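Local coordinates for protein transcriptional regulator, MarR family (Silicibacter pomeroyi DSS-3, PDB 3BJ6) that probably binds DNA as a dimeric transcription factor of the MarR family, through a winged helix-turn-helix domain, at residues A[31-36]-A[109-114]; A[42-47]-A[64-69]; A[82-87]-A[96-101]. All coordinates share one frame; numbering follows the deposited sequence.

In the fold
From the N terminus, the chain reaches contact 1 first, near the end of helix 18-35, but this outermost loop closes only 73 residues later, at helix 102-123. The other two contacts lie within that loop and follow one another without crossing. Contact 2 joins helix 40-51 to the turn before helix 68-80, and contact 3 pairs strands 84-87 and 97-100 in the hairpin that comes next. Helix 40-51 connects all three: Arg43 packs on Thr33 and Ile111 of contact 1, while Leu46 touches Ile84 and Leu100 of contact 3. Contacts 1 and 3 do not touch directly, their centres lying about 20 Å apart.

Contact 1 (A[31-36]-A[109-114]); sequences RGTLRE and TAIRAD
Glu36 leaves its backbone with CG anti to the carbonyl carbon (chi1 -59°), and a bend at chi2 (-69°) folds the carboxylate over helix 102-123. Ile111 answers from that helix with CG1 also anti to its carbonyl carbon (chi1 -71°), and its straight continuation carries CD1 in toward helix 18-35. The two chains slide past each other in opposite directions, meeting where Glu36 CG lies 3.8 Å from Ile111 CG1. Farther out, the Glu36 carboxylate rests on a methyl group, with OE1 3.7 Å from Ala110 CB, so the acid meets this helix as a van der Waals contact with a methyl. An alanine in place of Glu36 would probably lose both the methylene cover over Ile111 and the contact with Ala110, weakening this side of the packing.

Deeper in, Ile111 CD1 crosses obliquely to Thr33 CG2 at 4.1 Å. The Thr33 hydroxyl is hydrogen-bonded to Val38 O and Glu30 O, and the methyl is the branch that faces the isoleucine. The contact joins helix 18-35, ahead of the DNA-binding lobe, to helix 102-123, which leaves the wing, a return of the chain consistent with the MarR fold; the local axes run roughly antiparallel, 9.5 Å apart at their closest. Arg43 of helix 40-51 packs against both Thr33 and Ile111, making this a three-helix junction.

Along the other flank the helices come close at Gly32, whose CA is 4.0 Å from Asp114 OD2. A water spans the same gap, donating to Gly32 O at 2.7 Å and more weakly to Asp114 OD2 at 3.3 Å. The other oxygen of Asp114, OD1, forms a salt bridge with Lys118 one turn along its own helix.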
loop_
_atom_site.group_PDB
_atom_site.type_symbol
_atom_site.label_atom_id
_atom_site.label_comp_id
_atom_site.label_asym_id
_atom_site.label_seq_id
_atom_site.Cartn_x
_atom_site.Cartn_y
_atom_site.Cartn_z
ATOM N N ARG A 31 2.978 -9.205 14.182
ATOM C CA ARG A 31 2.736 -9.459 15.599
ATOM C C ARG A 31 1.981 -10.765 15.818
ATOM O O ARG A 31 2.331 -11.552 16.702
ATOM C CB ARG A 31 2.012 -8.275 16.259
ATOM C CG ARG A 31 2.930 -7.091 16.542
ATOM C CD ARG A 31 3.798 -7.345 17.801
ATOM N NE ARG A 31 4.979 -8.149 17.520
ATOM C CZ ARG A 31 5.734 -8.786 18.416
ATOM N NH1 ARG A 31 5.442 -8.793 19.699
ATOM N NH2 ARG A 31 6.775 -9.461 17.989
ATOM N N GLY A 32 0.962 -11.000 14.997
ATOM C CA GLY A 32 0.190 -12.240 15.064
ATOM C C GLY A 32 0.968 -13.448 14.568
ATOM O O GLY A 32 0.930 -14.530 15.180
ATOM N N THR A 33 1.704 -13.292 13.469
ATOM C CA THR A 33 2.420 -14.435 12.917
ATOM C C THR A 33 3.554 -14.895 13.834
ATOM O O THR A 33 3.804 -16.103 13.945
ATOM C CB THR A 33 2.958 -14.184 11.499
ATOM O OG1 THR A 33 4.023 -13.191 11.516
ATOM C CG2 THR A 33 1.846 -13.765 10.573
ATOM N N LEU A 34 4.275 -13.954 14.468
ATOM C CA LEU A 34 5.411 -14.366 15.295
ATOM C C LEU A 34 4.950 -15.145 16.552
ATOM O O LEU A 34 5.700 -15.969 17.105
ATOM C CB LEU A 34 6.280 -13.163 15.704
ATOM C CG LEU A 34 7.087 -12.481 14.570
ATOM C CD1 LEU A 34 7.789 -11.206 15.131
ATOM C CD2 LEU A 34 8.096 -13.410 13.928
ATOM N N ARG A 35 3.738 -14.883 17.011
ATOM C CA ARG A 35 3.151 -15.683 18.113
ATOM C C ARG A 35 3.042 -17.156 17.735
ATOM O O ARG A 35 3.162 -18.023 18.599
ATOM C CB ARG A 35 1.782 -15.141 18.508
ATOM C CG ARG A 35 1.885 -14.155 19.666
ATOM C CD ARG A 35 0.530 -13.590 20.088
ATOM N NE ARG A 35 -0.185 -14.352 21.122
ATOM C CZ ARG A 35 -0.082 -14.152 22.434
ATOM N NH1 ARG A 35 0.764 -13.239 22.932
ATOM N NH2 ARG A 35 -0.834 -14.867 23.256
ATOM N N GLU A 36 2.830 -17.440 16.442
ATOM C CA GLU A 36 2.830 -18.849 15.950
ATOM C C GLU A 36 4.157 -19.278 15.349
ATOM O O GLU A 36 4.240 -20.308 14.662
ATOM C CB GLU A 36 1.698 -19.048 14.922
ATOM C CG GLU A 36 0.316 -18.731 15.510
ATOM C CD GLU A 36 -0.149 -19.751 16.569
ATOM O OE1 GLU A 36 -0.949 -19.362 17.439
ATOM O OE2 GLU A 36 0.275 -20.926 16.532
ATOM N N THR A 109 -4.272 -21.778 10.277
ATOM C CA THR A 109 -5.617 -21.738 10.852
ATOM C C THR A 109 -5.662 -20.809 12.049
ATOM O O THR A 109 -6.591 -20.000 12.183
ATOM C CB THR A 109 -6.085 -23.151 11.278
ATOM O OG1 THR A 109 -6.114 -23.985 10.114
ATOM C CG2 THR A 109 -7.477 -23.138 11.888
ATOM N N ALA A 110 -4.674 -20.957 12.928
ATOM C CA ALA A 110 -4.577 -20.138 14.140
ATOM C C ALA A 110 -4.364 -18.672 13.784
ATOM O O ALA A 110 -5.017 -17.781 14.340
ATOM C CB ALA A 110 -3.445 -20.642 15.066
ATOM N N ILE A 111 -3.463 -18.409 12.852
ATOM C CA ILE A 111 -3.210 -17.027 12.434
ATOM C C ILE A 111 -4.495 -16.363 11.879
ATOM O O ILE A 111 -4.865 -15.240 12.265
ATOM C CB ILE A 111 -2.042 -16.986 11.389
ATOM C CG1 ILE A 111 -0.692 -17.309 12.078
ATOM C CG2 ILE A 111 -1.979 -15.607 10.697
ATOM C CD1 ILE A 111 0.505 -17.588 11.081
ATOM N N ARG A 112 -5.177 -17.084 10.998
ATOM C CA ARG A 112 -6.392 -16.581 10.355
ATOM C C ARG A 112 -7.510 -16.328 11.357
ATOM O O ARG A 112 -8.197 -15.328 11.245
ATOM C CB ARG A 112 -6.845 -17.526 9.233
ATOM C CG ARG A 112 -5.824 -17.577 8.050
ATOM C CD ARG A 112 -5.602 -16.194 7.349
ATOM N NE ARG A 112 -6.850 -15.835 6.694
ATOM C CZ ARG A 112 -7.560 -14.732 6.914
ATOM N NH1 ARG A 112 -8.716 -14.593 6.270
ATOM N NH2 ARG A 112 -7.130 -13.763 7.739
ATOM N N ALA A 113 -7.664 -17.210 12.350
ATOM C CA ALA A 113 -8.704 -17.048 13.370
ATOM C C ALA A 113 -8.433 -15.785 14.164
ATOM O O ALA A 113 -9.350 -15.022 14.451
ATOM C CB ALA A 113 -8.758 -18.263 14.302
ATOM N N ASP A 114 -7.169 -15.556 14.506
ATOM C CA ASP A 114 -6.789 -14.368 15.269
ATOM C C ASP A 114 -7.017 -13.071 14.459
ATOM O O ASP A 114 -7.556 -12.100 14.968
ATOM C CB ASP A 114 -5.314 -14.502 15.687
ATOM C CG ASP A 114 -4.795 -13.263 16.390
ATOM O OD1 ASP A 114 -5.475 -12.789 17.319
ATOM O OD2 ASP A 114 -3.703 -12.774 16.029
HETATM O O HOH W 1 -1.614 -15.355 15.708
#

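Contact 2 (A[42-47]-A[64-69]); sequences QRAILE and LQMKRQ
Met66, present as selenomethionine, sets out from the turn with CB directed at helix 40-51 and CG anti to its own carbonyl carbon. CB and CG carry the chain across the gap, nearly straight at chi2 (169°), before anything on the helix is met. SE then arrives beside Ala44, 4.4 Å from Ala44 CB. At SE the chain bends sharply, chi3 being only 17°, so that the terminal methyl almost eclipses CB. This turn delivers Met66 CE to Ile45 CD1 at 3.5 Å, closer than usual for two carbons; together with the unfavourable torsion it marks a tight spot.

Ile45 meets the methyl with its longer branch: chi2 of 64° bends CD1 over, and the same atom also touches Leu64 CD1 at 3.9 Å, the two side chains crossing at about a right angle. Leu64 CD1 in turn sits 3.8 Å from the backbone oxygen Ala44 O. Elsewhere Ile45 is covered by Ile74 and Leu75 of helix 68-80, so this methyl cluster borders the core under that helix.

Helix 40-51 also carries a salt bridge on another flank, where Arg43 NH1 reaches Glu47 OE1 at 3.0 Å, approaching from above the carboxylate plane. Both residues continue to Tyr12 OH of the second subunit, and Arg19 of that subunit bonds to Leu64 O and packs on Met66, placing the contact near the dimer interface.

Gln65, at positive phi, is the C-prime residue of a Schellman motif ending helix 57-64, and Lys67 occupies the N-cap position of helix 68-80. Leu64 and Met66 thus fasten to helix 40-51 the turn between the two helices of the helix-turn-helix, whose second member would be the recognition helix by family analogy.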
loop_
_atom_site.group_PDB
_atom_site.type_symbol
_atom_site.label_atom_id
_atom_site.label_comp_id
_atom_site.label_asym_id
_atom_site.label_seq_id
_atom_site.Cartn_x
_atom_site.Cartn_y
_atom_site.Cartn_z
ATOM N N GLN A 42 6.359 -15.907 5.390
ATOM C CA GLN A 42 5.984 -17.312 5.573
ATOM C C GLN A 42 4.460 -17.530 5.644
ATOM O O GLN A 42 3.944 -18.452 5.022
ATOM C CB GLN A 42 6.684 -17.906 6.803
ATOM C CG GLN A 42 8.225 -17.948 6.635
ATOM C CD GLN A 42 8.966 -18.114 7.984
ATOM O OE1 GLN A 42 8.347 -18.217 9.045
ATOM N NE2 GLN A 42 10.307 -18.113 7.930
ATOM N N ARG A 43 3.757 -16.673 6.400
ATOM C CA ARG A 43 2.300 -16.649 6.430
ATOM C C ARG A 43 1.711 -16.558 5.015
ATOM O O ARG A 43 0.769 -17.249 4.729
ATOM C CB ARG A 43 1.820 -15.452 7.261
ATOM C CG ARG A 43 0.306 -15.233 7.273
ATOM C CD ARG A 43 -0.050 -13.759 7.529
ATOM N NE ARG A 43 -1.508 -13.590 7.383
ATOM C CZ ARG A 43 -2.163 -13.555 6.224
ATOM N NH1 ARG A 43 -1.511 -13.634 5.063
ATOM N NH2 ARG A 43 -3.484 -13.437 6.234
ATOM N N ALA A 44 2.235 -15.675 4.161
ATOM C CA ALA A 44 1.690 -15.487 2.803
ATOM C C ALA A 44 1.754 -16.826 2.039
ATOM O O ALA A 44 0.792 -17.217 1.376
ATOM C CB ALA A 44 2.506 -14.399 2.032
ATOM N N ILE A 45 2.875 -17.531 2.154
ATOM C CA ILE A 45 3.034 -18.844 1.480
ATOM C C ILE A 45 2.100 -19.904 2.092
ATOM O O ILE A 45 1.475 -20.674 1.355
ATOM C CB ILE A 45 4.522 -19.318 1.441
ATOM C CG1 ILE A 45 5.236 -18.726 0.196
ATOM C CG2 ILE A 45 4.660 -20.849 1.365
ATOM C CD1 ILE A 45 5.326 -17.248 0.241
ATOM N N LEU A 46 2.002 -19.961 3.431
ATOM C CA LEU A 46 1.064 -20.907 4.060
ATOM C C LEU A 46 -0.366 -20.629 3.625
ATOM O O LEU A 46 -1.158 -21.547 3.367
ATOM C CB LEU A 46 1.183 -20.865 5.606
ATOM C CG LEU A 46 2.592 -21.158 6.171
ATOM C CD1 LEU A 46 2.597 -20.979 7.717
ATOM C CD2 LEU A 46 3.044 -22.585 5.795
ATOM N N GLU A 47 -0.722 -19.356 3.558
ATOM C CA GLU A 47 -2.078 -18.995 3.127
ATOM C C GLU A 47 -2.296 -19.416 1.691
ATOM O O GLU A 47 -3.318 -20.006 1.386
ATOM C CB GLU A 47 -2.356 -17.498 3.306
ATOM C CG GLU A 47 -3.723 -17.066 2.746
ATOM C CD GLU A 47 -4.011 -15.552 2.909
ATOM O OE1 GLU A 47 -3.069 -14.714 2.794
ATOM O OE2 GLU A 47 -5.200 -15.212 3.083
ATOM N N LEU A 64 0.193 -15.007 -5.647
ATOM C CA LEU A 64 0.577 -14.035 -4.626
ATOM C C LEU A 64 1.193 -12.756 -5.239
ATOM O O LEU A 64 1.483 -11.799 -4.513
ATOM C CB LEU A 64 1.607 -14.669 -3.670
ATOM C CG LEU A 64 1.116 -15.925 -2.940
ATOM C CD1 LEU A 64 2.196 -16.526 -2.043
ATOM C CD2 LEU A 64 -0.088 -15.580 -2.121
ATOM N N GLN A 65 1.420 -12.769 -6.554
ATOM C CA GLN A 65 2.096 -11.671 -7.269
ATOM C C GLN A 65 3.445 -11.331 -6.630
ATOM O O GLN A 65 3.734 -10.171 -6.292
ATOM C CB GLN A 65 1.170 -10.435 -7.399
ATOM C CG GLN A 65 -0.052 -10.705 -8.292
ATOM C CD GLN A 65 -0.852 -9.448 -8.630
ATOM O OE1 GLN A 65 -1.543 -8.851 -7.772
ATOM N NE2 GLN A 65 -0.776 -9.043 -9.905
HETATM N N MSE A 66 4.251 -12.372 -6.428
HETATM C CA MSE A 66 5.562 -12.247 -5.826
HETATM C C MSE A 66 6.616 -12.843 -6.785
HETATM O O MSE A 66 6.315 -13.723 -7.570
HETATM C CB MSE A 66 5.593 -12.946 -4.457
HETATM C CG MSE A 66 4.951 -12.138 -3.319
HETATM SE SE MSE A 66 4.657 -13.146 -1.640
HETATM C CE MSE A 66 5.817 -14.607 -1.965
ATOM N N LYS A 67 7.834 -12.344 -6.698
ATOM C CA LYS A 67 8.931 -12.762 -7.551
ATOM C C LYS A 67 9.382 -14.178 -7.207
ATOM O O LYS A 67 9.265 -14.615 -6.062
ATOM C CB LYS A 67 10.101 -11.770 -7.390
ATOM C CG LYS A 67 9.770 -10.370 -7.961
ATOM C CD LYS A 67 10.917 -9.370 -7.759
ATOM C CE LYS A 67 10.596 -8.053 -8.478
ATOM N NZ LYS A 67 11.586 -6.999 -8.098
ATOM N N ARG A 68 9.919 -14.885 -8.193
ATOM C CA ARG A 68 10.256 -16.261 -7.963
ATOM C C ARG A 68 11.317 -16.394 -6.845
ATOM O O ARG A 68 11.285 -17.338 -6.080
ATOM C CB ARG A 68 10.700 -16.929 -9.263
ATOM C CG ARG A 68 12.159 -16.928 -9.462
ATOM C CD ARG A 68 12.614 -18.309 -9.755
ATOM N NE ARG A 68 13.162 -18.316 -11.092
ATOM C CZ ARG A 68 14.062 -19.186 -11.549
ATOM N NH1 ARG A 68 14.534 -20.168 -10.776
ATOM N NH2 ARG A 68 14.486 -19.065 -12.794
ATOM N N GLN A 69 12.242 -15.437 -6.773
ATOM C CA GLN A 69 13.336 -15.468 -5.792
ATOM C C GLN A 69 12.767 -15.425 -4.373
ATOM O O GLN A 69 13.229 -16.133 -3.467
ATOM C CB GLN A 69 14.279 -14.283 -6.034
ATOM C CG GLN A 69 15.325 -14.026 -4.950
ATOM C CD GLN A 69 16.166 -12.780 -5.228
ATOM O OE1 GLN A 69 17.074 -12.799 -6.067
ATOM N NE2 GLN A 69 15.872 -11.696 -4.515
#

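Contact 3 (A[82-87]-A[96-101]); sequences GLIERR and HRYWLT
Arg87 NE donates to Glu85 OE1 at 2.8 Å, nearly in the guanidinium plane and on the anti lone pair of the oxygen, forming a salt bridge along one strand. At the hairpin's open end Thr101 OG1 donates to Gly82 O at 2.7 Å, on a carbonyl lone pair, and itself accepts from Gly104 N to cap helix 102-123. Next to it Thr101 N meets Leu83 O at 2.9 Å, from above the carbonyl plane. Farther up, Glu85 and Trp99 exchange two backbone bonds and Arg87 N reaches Arg97 O, all nearly along the C=O axes.

These antiparallel strands are the wing of the winged helix-turn-helix, an element that in MarR relatives typically reaches the DNA minor groove. The Tyr98 backbone also bonds to Gly54 and Ala55, at the start of strand 55-56.

On the Glu85 face, the Arg87 guanidinium lies flat on the indole of Trp99, planes 7° apart and CZ 3.6 Å from the five-membered ring's centroid. Arg87 CD covers the six-membered ring, 3.4 Å from Trp99 CE3. The salt bridge to Glu85 and the stack together fix how the guanidinium is turned, and the Glu85 charge is likely to balance the arginine's. Across the sheet, Ile84 CD1 touches Tyr98 CD1 at 3.6 Å, while Arg86 CD runs beside His96 CB at 3.5 Å.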
loop_
_atom_site.group_PDB
_atom_site.type_symbol
_atom_site.label_atom_id
_atom_site.label_comp_id
_atom_site.label_asym_id
_atom_site.label_seq_id
_atom_site.Cartn_x
_atom_site.Cartn_y
_atom_site.Cartn_z
ATOM N N GLY A 82 9.286 -27.611 8.707
ATOM C CA GLY A 82 8.354 -28.742 8.734
ATOM C C GLY A 82 6.884 -28.352 8.544
ATOM O O GLY A 82 5.976 -29.070 9.001
ATOM N N LEU A 83 6.644 -27.234 7.857
ATOM C CA LEU A 83 5.284 -26.697 7.698
ATOM C C LEU A 83 4.657 -26.989 6.337
ATOM O O LEU A 83 3.432 -26.882 6.174
ATOM C CB LEU A 83 5.255 -25.178 7.980
ATOM C CG LEU A 83 5.916 -24.744 9.298
ATOM C CD1 LEU A 83 5.847 -23.211 9.479
ATOM C CD2 LEU A 83 5.220 -25.450 10.496
ATOM N N ILE A 84 5.496 -27.314 5.354
ATOM C CA ILE A 84 5.022 -27.785 4.060
ATOM C C ILE A 84 5.872 -29.002 3.683
ATOM O O ILE A 84 6.942 -29.219 4.238
ATOM C CB ILE A 84 5.108 -26.690 2.952
ATOM C CG1 ILE A 84 6.570 -26.420 2.517
ATOM C CG2 ILE A 84 4.361 -25.398 3.398
ATOM C CD1 ILE A 84 6.686 -25.516 1.214
ATOM N N GLU A 85 5.385 -29.774 2.720
ATOM C CA GLU A 85 6.128 -30.889 2.165
ATOM C C GLU A 85 5.989 -30.844 0.646
ATOM O O GLU A 85 5.047 -30.235 0.102
ATOM C CB GLU A 85 5.595 -32.210 2.727
ATOM C CG GLU A 85 4.189 -32.507 2.221
ATOM C CD GLU A 85 3.582 -33.745 2.859
ATOM O OE1 GLU A 85 2.989 -34.553 2.123
ATOM O OE2 GLU A 85 3.711 -33.917 4.083
ATOM N N ARG A 86 6.957 -31.444 -0.033
ATOM C CA ARG A 86 6.958 -31.510 -1.492
ATOM C C ARG A 86 6.566 -32.941 -1.863
ATOM O O ARG A 86 7.093 -33.897 -1.287
ATOM C CB ARG A 86 8.325 -31.115 -2.085
ATOM C CG ARG A 86 8.420 -31.231 -3.639
ATOM C CD ARG A 86 9.865 -31.051 -4.191
ATOM N NE ARG A 86 10.827 -31.983 -3.550
ATOM C CZ ARG A 86 10.975 -33.265 -3.869
ATOM N NH1 ARG A 86 10.249 -33.822 -4.833
ATOM N NH2 ARG A 86 11.854 -33.995 -3.215
ATOM N N ARG A 87 5.638 -33.091 -2.799
ATOM C CA ARG A 87 5.326 -34.416 -3.323
ATOM C C ARG A 87 5.775 -34.544 -4.771
ATOM O O ARG A 87 5.904 -33.522 -5.457
ATOM C CB ARG A 87 3.841 -34.748 -3.137
ATOM C CG ARG A 87 3.389 -34.608 -1.682
ATOM C CD ARG A 87 1.893 -34.909 -1.526
ATOM N NE ARG A 87 1.446 -34.575 -0.173
ATOM C CZ ARG A 87 0.175 -34.452 0.211
ATOM N NH1 ARG A 87 -0.092 -34.115 1.473
ATOM N NH2 ARG A 87 -0.814 -34.662 -0.643
ATOM N N HIS A 96 7.626 -29.089 -9.142
ATOM C CA HIS A 96 7.483 -29.556 -7.748
ATOM C C HIS A 96 6.182 -29.013 -7.203
ATOM O O HIS A 96 5.861 -27.836 -7.399
ATOM C CB HIS A 96 8.672 -29.115 -6.866
ATOM C CG HIS A 96 10.000 -29.154 -7.574
ATOM N ND1 HIS A 96 10.456 -30.274 -8.247
ATOM C CD2 HIS A 96 10.970 -28.218 -7.707
ATOM C CE1 HIS A 96 11.646 -30.021 -8.771
ATOM N NE2 HIS A 96 11.974 -28.775 -8.468
ATOM N N ARG A 97 5.443 -29.866 -6.510
ATOM C CA ARG A 97 4.156 -29.485 -5.954
ATOM C C ARG A 97 4.173 -29.588 -4.440
ATOM O O ARG A 97 4.692 -30.558 -3.870
ATOM C CB ARG A 97 3.047 -30.344 -6.563
ATOM C CG ARG A 97 2.794 -30.041 -8.050
ATOM C CD ARG A 97 1.421 -30.539 -8.492
ATOM N NE ARG A 97 1.183 -30.184 -9.884
ATOM C CZ ARG A 97 0.601 -29.057 -10.304
ATOM N NH1 ARG A 97 0.146 -28.129 -9.437
ATOM N NH2 ARG A 97 0.482 -28.867 -11.607
ATOM N N TYR A 98 3.582 -28.592 -3.791
ATOM C CA TYR A 98 3.683 -28.451 -2.337
ATOM C C TYR A 98 2.353 -28.505 -1.609
ATOM O O TYR A 98 1.351 -28.005 -2.119
ATOM C CB TYR A 98 4.346 -27.111 -1.967
ATOM C CG TYR A 98 5.718 -26.982 -2.541
ATOM C CD1 TYR A 98 6.832 -27.473 -1.851
ATOM C CD2 TYR A 98 5.909 -26.413 -3.822
ATOM C CE1 TYR A 98 8.106 -27.368 -2.375
ATOM C CE2 TYR A 98 7.188 -26.311 -4.367
ATOM C CZ TYR A 98 8.264 -26.790 -3.637
ATOM O OH TYR A 98 9.516 -26.673 -4.168
ATOM N N TRP A 99 2.394 -29.048 -0.390
ATOM C CA TRP A 99 1.224 -29.148 0.476
ATOM C C TRP A 99 1.564 -28.735 1.879
ATOM O O TRP A 99 2.641 -29.058 2.350
ATOM C CB TRP A 99 0.744 -30.599 0.551
ATOM C CG TRP A 99 -0.140 -31.044 -0.615
ATOM C CD1 TRP A 99 -1.499 -31.133 -0.625
ATOM C CD2 TRP A 99 0.298 -31.486 -1.890
ATOM N NE1 TRP A 99 -1.947 -31.593 -1.844
ATOM C CE2 TRP A 99 -0.857 -31.826 -2.640
ATOM C CE3 TRP A 99 1.553 -31.618 -2.489
ATOM C CZ2 TRP A 99 -0.786 -32.296 -3.955
ATOM C CZ3 TRP A 99 1.618 -32.086 -3.779
ATOM C CH2 TRP A 99 0.460 -32.413 -4.508
ATOM N N LEU A 100 0.627 -28.104 2.584
ATOM C CA LEU A 100 0.794 -27.895 4.025
ATOM C C LEU A 100 0.939 -29.250 4.747
ATOM O O LEU A 100 0.302 -30.243 4.349
ATOM C CB LEU A 100 -0.424 -27.160 4.608
ATOM C CG LEU A 100 -0.611 -25.701 4.154
ATOM C CD1 LEU A 100 -2.001 -25.206 4.499
ATOM C CD2 LEU A 100 0.474 -24.800 4.797
ATOM N N THR A 101 1.777 -29.286 5.785
ATOM C CA THR A 101 1.765 -30.413 6.719
ATOM C C THR A 101 0.687 -30.125 7.779
ATOM O O THR A 101 0.158 -29.007 7.820
ATOM C CB THR A 101 3.117 -30.561 7.430
ATOM O OG1 THR A 101 3.395 -29.364 8.174
ATOM C CG2 THR A 101 4.237 -30.836 6.439
#